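Local coordinates for nucleoside diphosphate kinase family protein (Babesia bovis, PDB 3JS9) that probably catalyses magnesium-dependent transfer of the terminal phosphate from nucleoside triphosphates to nucleoside diphosphates, as other nucleoside diphosphate kinases do, at residues H47-M50 with D51-A54; A88-I91 with G92-V96. All coordinates share one frame; numbering follows the deposited sequence.

Contact 1 of 2, residues H47-M50 with D51-A54; sequences HPTM and DVVA. With SO4 (sulfate ion), chain D.
Thr49 and Val52 meet at the start of helix 50-56 and give a compact example of how a helix is begun by the residue just before it. Thr49 holds the N-cap position. Its chi1 of 62° leaves OG1 flanked by the backbone N and C and directs it forward, to the amide of Val52. There it accepts a weak capping bond from Val52 N, the OG1 to N distance being 3.4 Å. The same oxygen sits against a methyl group, with Thr49 OG1 3.3 Å from Val52 CG2, and the two side chains cross obliquely.

After the cap the regular i to i+4 pattern sets in. Val53 N donates to Thr49 O at 3.1 Å, and Ala54 N to Met50 O at 2.8 Å. The CG2 branch of Val53 reaches back toward the loop, lying 3.9 Å from CB of Pro48 in an apolar contact that ties the loop leaving strand 39-46 to the first turn. Trp138 of helix 128-138 packs on both Pro48 and Val52. The Met50 chain, bent at chi2 and chi3, lies on Cys70, Asp71 and Ser74 of helix 66-75, and Val53 also touches Ser74.

His47, farther back in the loop, turns to a sulfate ion, probably from the crystallisation liquor. The sulfate lies at the edge of the ring, its sulfur in the ring plane, and His47 NE2 donates to SO4 O2 at 2.8 Å with an N-H...O angle of 143°. ND1 of His75 is hydrogen-bonded to the same ion. An anion shared by two imidazoles would be expected to favour their protonated forms, while at the cap the hydroxyl of Thr49 supplies a weak acceptor to a first-turn amide, which has no preceding turn to serve it.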
ATOM      1  N   HIS A  47      -0.272  20.421  20.879  1.00 23.40           N
ATOM      2  CA  HIS A  47      -1.535  20.840  21.474  1.00 24.12           C
ATOM      3  C   HIS A  47      -1.604  22.360  21.287  1.00 23.68           C
ATOM      4  O   HIS A  47      -0.932  23.094  21.980  1.00 23.75           O
ATOM      5  CB  HIS A  47      -1.509  20.483  22.953  1.00 24.58           C
ATOM      6  CG  HIS A  47      -2.784  20.773  23.680  1.00 28.24           C
ATOM      7  ND1 HIS A  47      -3.384  19.851  24.514  1.00 31.11           N
ATOM      8  CD2 HIS A  47      -3.568  21.879  23.712  1.00 29.62           C
ATOM      9  CE1 HIS A  47      -4.491  20.371  25.013  1.00 30.65           C
ATOM     10  NE2 HIS A  47      -4.626  21.600  24.541  1.00 30.31           N
ATOM     11  N   PRO A  48      -2.410  22.840  20.350  1.00 23.97           N
ATOM     12  CA  PRO A  48      -2.474  24.278  20.058  1.00 24.74           C
ATOM     13  C   PRO A  48      -3.062  25.103  21.226  1.00 25.67           C
ATOM     14  O   PRO A  48      -3.789  24.561  22.079  1.00 25.10           O
ATOM     15  CB  PRO A  48      -3.448  24.365  18.877  1.00 24.19           C
ATOM     16  CG  PRO A  48      -3.868  22.984  18.581  1.00 24.61           C
ATOM     17  CD  PRO A  48      -3.535  22.112  19.749  1.00 24.27           C
ATOM     18  N   THR A  49      -2.745  26.401  21.250  1.00 26.34           N
ATOM     19  CA  THR A  49      -3.316  27.323  22.238  1.00 26.91           C
ATOM     20  C   THR A  49      -4.578  27.922  21.671  1.00 27.55           C
ATOM     21  O   THR A  49      -4.694  28.089  20.448  1.00 27.40           O
ATOM     22  CB  THR A  49      -2.357  28.502  22.591  1.00 26.84           C
ATOM     23  OG1 THR A  49      -2.101  29.284  21.407  1.00 27.31           O
ATOM     24  CG2 THR A  49      -1.058  27.989  23.195  1.00 24.73           C
ATOM     25  N   MET A  50      -5.512  28.284  22.549  1.00 28.55           N
ATOM     26  CA  MET A  50      -6.724  28.944  22.072  1.00 29.78           C
ATOM     27  C   MET A  50      -6.436  30.195  21.218  1.00 29.38           C
ATOM     28  O   MET A  50      -7.109  30.408  20.223  1.00 29.10           O
ATOM     29  CB  MET A  50      -7.705  29.247  23.206  1.00 30.34           C
ATOM     30  CG  MET A  50      -9.072  29.807  22.724  1.00 33.96           C
ATOM     31  SD  MET A  50     -10.142  28.645  21.784  1.00 39.55           S
ATOM     32  CE  MET A  50     -10.665  27.561  23.120  1.00 38.79           C
ATOM     33  N   ASP A  51      -5.428  30.988  21.575  1.00 29.78           N
ATOM     34  CA  ASP A  51      -5.157  32.230  20.843  1.00 30.91           C
ATOM     35  C   ASP A  51      -4.773  31.985  19.386  1.00 30.30           C
ATOM     36  O   ASP A  51      -5.177  32.757  18.495  1.00 30.36           O
ATOM     37  CB  ASP A  51      -4.055  33.067  21.508  1.00 32.17           C
ATOM     38  CG  ASP A  51      -4.325  33.349  22.974  1.00 36.67           C
ATOM     39  OD1 ASP A  51      -3.765  32.584  23.817  1.00 41.19           O
ATOM     40  OD2 ASP A  51      -5.087  34.311  23.273  1.00 37.40           O
ATOM     41  N   VAL A  52      -3.977  30.935  19.151  1.00 29.37           N
ATOM     42  CA  VAL A  52      -3.574  30.549  17.801  1.00 28.48           C
ATOM     43  C   VAL A  52      -4.792  30.045  17.031  1.00 27.92           C
ATOM     44  O   VAL A  52      -5.039  30.454  15.886  1.00 27.75           O
ATOM     45  CB  VAL A  52      -2.401  29.502  17.822  1.00 29.37           C
ATOM     46  CG1 VAL A  52      -2.126  28.917  16.448  1.00 27.97           C
ATOM     47  CG2 VAL A  52      -1.107  30.152  18.365  1.00 29.30           C
ATOM     48  N   VAL A  53      -5.586  29.207  17.675  1.00 26.89           N
ATOM     49  CA  VAL A  53      -6.791  28.732  17.025  1.00 26.96           C
ATOM     50  C   VAL A  53      -7.745  29.875  16.675  1.00 27.21           C
ATOM     51  O   VAL A  53      -8.308  29.903  15.570  1.00 27.18           O
ATOM     52  CB  VAL A  53      -7.528  27.617  17.835  1.00 26.97           C
ATOM     53  CG1 VAL A  53      -8.775  27.173  17.093  1.00 25.05           C
ATOM     54  CG2 VAL A  53      -6.596  26.441  18.089  1.00 24.20           C
ATOM     55  N   ALA A  54      -7.918  30.816  17.593  1.00 27.50           N
ATOM     56  CA  ALA A  54      -8.799  31.951  17.322  1.00 28.40           C
ATOM     57  C   ALA A  54      -8.297  32.800  16.152  1.00 29.09           C
ATOM     58  O   ALA A  54      -9.102  33.262  15.350  1.00 28.93           O
ATOM     59  CB  ALA A  54      -9.026  32.782  18.560  1.00 28.36           C
TER
HETATM   60  S   SO4 D 149      -7.876  21.692  26.601  1.00 92.30           S
HETATM   61  O1  SO4 D 149      -9.092  21.734  25.786  1.00 93.22           O
HETATM   62  O2  SO4 D 149      -6.867  22.486  25.904  1.00 91.22           O
HETATM   63  O3  SO4 D 149      -8.146  22.236  27.928  1.00 92.77           O
HETATM   64  O4  SO4 D 149      -7.441  20.308  26.813  1.00 92.67           O

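Contact 2 of 2, residues A88-I91 with G92-V96; sequences AIKI and GRNLV
Ile91 and Leu95, one turn apart on helix 88-96, form the closely packed side of this contact. CG2 of Ile91 lies 4.2 Å from CG of Leu95, and the Leu95 CG also sits against the backbone, 3.3 Å from Ile91 O. Ile91 and Leu95 both rest on Lys36 of helix 26-36, and Leu95 on Phe33 as well, while Val115 and Gly111 of the third subunit pack on Ile91 and Leu95 respectively. Asn94 lays its amide beside the backbone, CG 3.2 Å from Lys90 O, and its ND2 makes a weak hydrogen bond to Val102 O of the third subunit. Four successive backbone bonds hold the turn together, among them Gly92 N to Ala88 O at 2.8 Å.

This is the i to i+4 ladder of an alpha-helix, here one that follows strand 78-85 in the ferredoxin-like core of the nucleoside diphosphate kinase fold and carries Arg93, a predicted ATP-binding residue.

A looser side is formed where Lys90 and the exposed Arg93 run past each other toward solvent. Arg93 bends at chi3 (27°), which folds its guanidinium back over the preceding turn: CA of Lys90 stands over one face, away from its centre, and Arg93 NH1 is 4.0 Å from Lys90 CG. Lys90 itself runs out extended, leaving its NZ 5.6 Å from Arg93 NH1, two like charges kept out of contact.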
ATOM      1  N   ALA A  88       2.116  24.998  -4.817  1.00 19.96           N
ATOM      2  CA  ALA A  88       1.905  24.186  -3.644  1.00 20.44           C
ATOM      3  C   ALA A  88       0.474  24.324  -3.078  1.00 20.46           C
ATOM      4  O   ALA A  88      -0.127  23.346  -2.667  1.00 20.02           O
ATOM      5  CB  ALA A  88       2.950  24.526  -2.578  1.00 20.46           C
ATOM      6  N   ILE A  89      -0.063  25.546  -3.065  1.00 20.85           N
ATOM      7  CA  ILE A  89      -1.339  25.801  -2.412  1.00 21.15           C
ATOM      8  C   ILE A  89      -2.466  25.048  -3.114  1.00 20.96           C
ATOM      9  O   ILE A  89      -3.269  24.371  -2.444  1.00 20.47           O
ATOM     10  CB  ILE A  89      -1.633  27.317  -2.294  1.00 21.85           C
ATOM     11  CG1 ILE A  89      -0.591  27.981  -1.379  1.00 20.85           C
ATOM     12  CG2 ILE A  89      -2.999  27.555  -1.721  1.00 21.28           C
ATOM     13  CD1 ILE A  89      -0.402  29.465  -1.668  1.00 21.69           C
ATOM     14  N   LYS A  90      -2.481  25.123  -4.451  1.00 20.22           N
ATOM     15  CA  LYS A  90      -3.451  24.404  -5.274  1.00 20.07           C
ATOM     16  C   LYS A  90      -3.250  22.876  -5.189  1.00 20.32           C
ATOM     17  O   LYS A  90      -4.222  22.107  -5.152  1.00 19.76           O
ATOM     18  CB  LYS A  90      -3.371  24.888  -6.710  1.00 20.55           C
ATOM     19  CG  LYS A  90      -4.338  24.253  -7.659  1.00 22.00           C
ATOM     20  CD  LYS A  90      -4.437  25.034  -8.972  1.00 25.32           C
ATOM     21  CE  LYS A  90      -5.214  24.172 -10.011  1.00 29.70           C
ATOM     22  NZ  LYS A  90      -5.779  24.928 -11.181  1.00 30.59           N
ATOM     23  N   ILE A  91      -1.989  22.443  -5.129  1.00 20.23           N
ATOM     24  CA  ILE A  91      -1.683  21.029  -4.983  1.00 19.52           C
ATOM     25  C   ILE A  91      -2.180  20.479  -3.649  1.00 20.22           C
ATOM     26  O   ILE A  91      -2.734  19.359  -3.599  1.00 20.36           O
ATOM     27  CB  ILE A  91      -0.199  20.786  -5.157  1.00 19.75           C
ATOM     28  CG1 ILE A  91       0.149  20.871  -6.650  1.00 19.89           C
ATOM     29  CG2 ILE A  91       0.204  19.472  -4.525  1.00 16.82           C
ATOM     30  CD1 ILE A  91       1.605  20.915  -6.901  1.00 20.38           C
ATOM     31  N   GLY A  92      -2.030  21.268  -2.579  1.00 19.88           N
ATOM     32  CA  GLY A  92      -2.541  20.863  -1.277  1.00 20.31           C
ATOM     33  C   GLY A  92      -4.043  20.632  -1.314  1.00 20.84           C
ATOM     34  O   GLY A  92      -4.550  19.626  -0.782  1.00 20.71           O
ATOM     35  N   ARG A  93      -4.753  21.561  -1.961  1.00 21.55           N
ATOM     36  CA  ARG A  93      -6.207  21.493  -2.136  1.00 21.72           C
ATOM     37  C   ARG A  93      -6.553  20.283  -2.943  1.00 21.43           C
ATOM     38  O   ARG A  93      -7.440  19.532  -2.552  1.00 22.56           O
ATOM     39  CB  ARG A  93      -6.769  22.767  -2.772  1.00 22.53           C
ATOM     40  CG  ARG A  93      -6.975  23.928  -1.768  1.00 26.54           C
ATOM     41  CD  ARG A  93      -7.017  25.346  -2.419  1.00 34.19           C
ATOM     42  NE  ARG A  93      -7.476  25.337  -3.815  1.00 39.85           N
ATOM     43  CZ  ARG A  93      -7.043  26.169  -4.771  1.00 42.01           C
ATOM     44  NH1 ARG A  93      -7.513  26.045  -6.014  1.00 42.80           N
ATOM     45  NH2 ARG A  93      -6.146  27.122  -4.506  1.00 40.09           N
ATOM     46  N   ASN A  94      -5.820  20.030  -4.022  1.00 20.77           N
ATOM     47  CA  ASN A  94      -6.034  18.808  -4.810  1.00 20.78           C
ATOM     48  C   ASN A  94      -5.852  17.492  -4.053  1.00 21.26           C
ATOM     49  O   ASN A  94      -6.541  16.503  -4.339  1.00 21.64           O
ATOM     50  CB  ASN A  94      -5.098  18.778  -6.012  1.00 20.04           C
ATOM     51  CG  ASN A  94      -5.427  19.851  -7.025  1.00 20.93           C
ATOM     52  OD1 ASN A  94      -6.487  20.497  -6.944  1.00 19.95           O
ATOM     53  ND2 ASN A  94      -4.528  20.045  -7.998  1.00 18.90           N
ATOM     54  N   LEU A  95      -4.906  17.454  -3.121  1.00 21.17           N
ATOM     55  CA  LEU A  95      -4.613  16.211  -2.470  1.00 21.76           C
ATOM     56  C   LEU A  95      -5.657  15.930  -1.398  1.00 22.46           C
ATOM     57  O   LEU A  95      -6.041  14.770  -1.155  1.00 22.81           O
ATOM     58  CB  LEU A  95      -3.198  16.222  -1.870  1.00 21.77           C
ATOM     59  CG  LEU A  95      -1.941  16.290  -2.739  1.00 22.02           C
ATOM     60  CD1 LEU A  95      -0.683  15.914  -1.885  1.00 20.15           C
ATOM     61  CD2 LEU A  95      -2.040  15.431  -4.043  1.00 20.02           C
ATOM     62  N   VAL A  96      -6.121  17.007  -0.779  1.00 22.51           N
ATOM     63  CA  VAL A  96      -7.058  16.954   0.331  1.00 22.92           C
ATOM     64  C   VAL A  96      -8.504  16.717  -0.155  1.00 23.46           C
ATOM     65  O   VAL A  96      -9.250  15.928   0.434  1.00 23.74           O
ATOM     66  CB  VAL A  96      -6.906  18.261   1.166  1.00 23.18           C
ATOM     67  CG1 VAL A  96      -8.158  18.605   1.956  1.00 24.04           C
ATOM     68  CG2 VAL A  96      -5.645  18.204   2.052  1.00 21.71           C
TER

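How the contacts relate
Contact 1 closes before contact 2 opens along the chain, and the two lie on opposite sides of its centre, with their own centres about 24 Å apart and their nearest atoms about 17 Å apart. Helix 66-75 and strand 78-85 come between them in sequence. The sheet relates them indirectly: residues 47-54 leave its outermost strand 39-46, whereas residues 88-96 follow the neighbouring strand 78-85 and touch strands 10-16 and 122-124. Contact 1 approaches a second subunit through His47, contact 2 a third. Within one nucleoside diphosphate kinase fold, contact 1 thus starts a helix on one flank, while helix 88-96 brings Arg93 to the predicted nucleotide site.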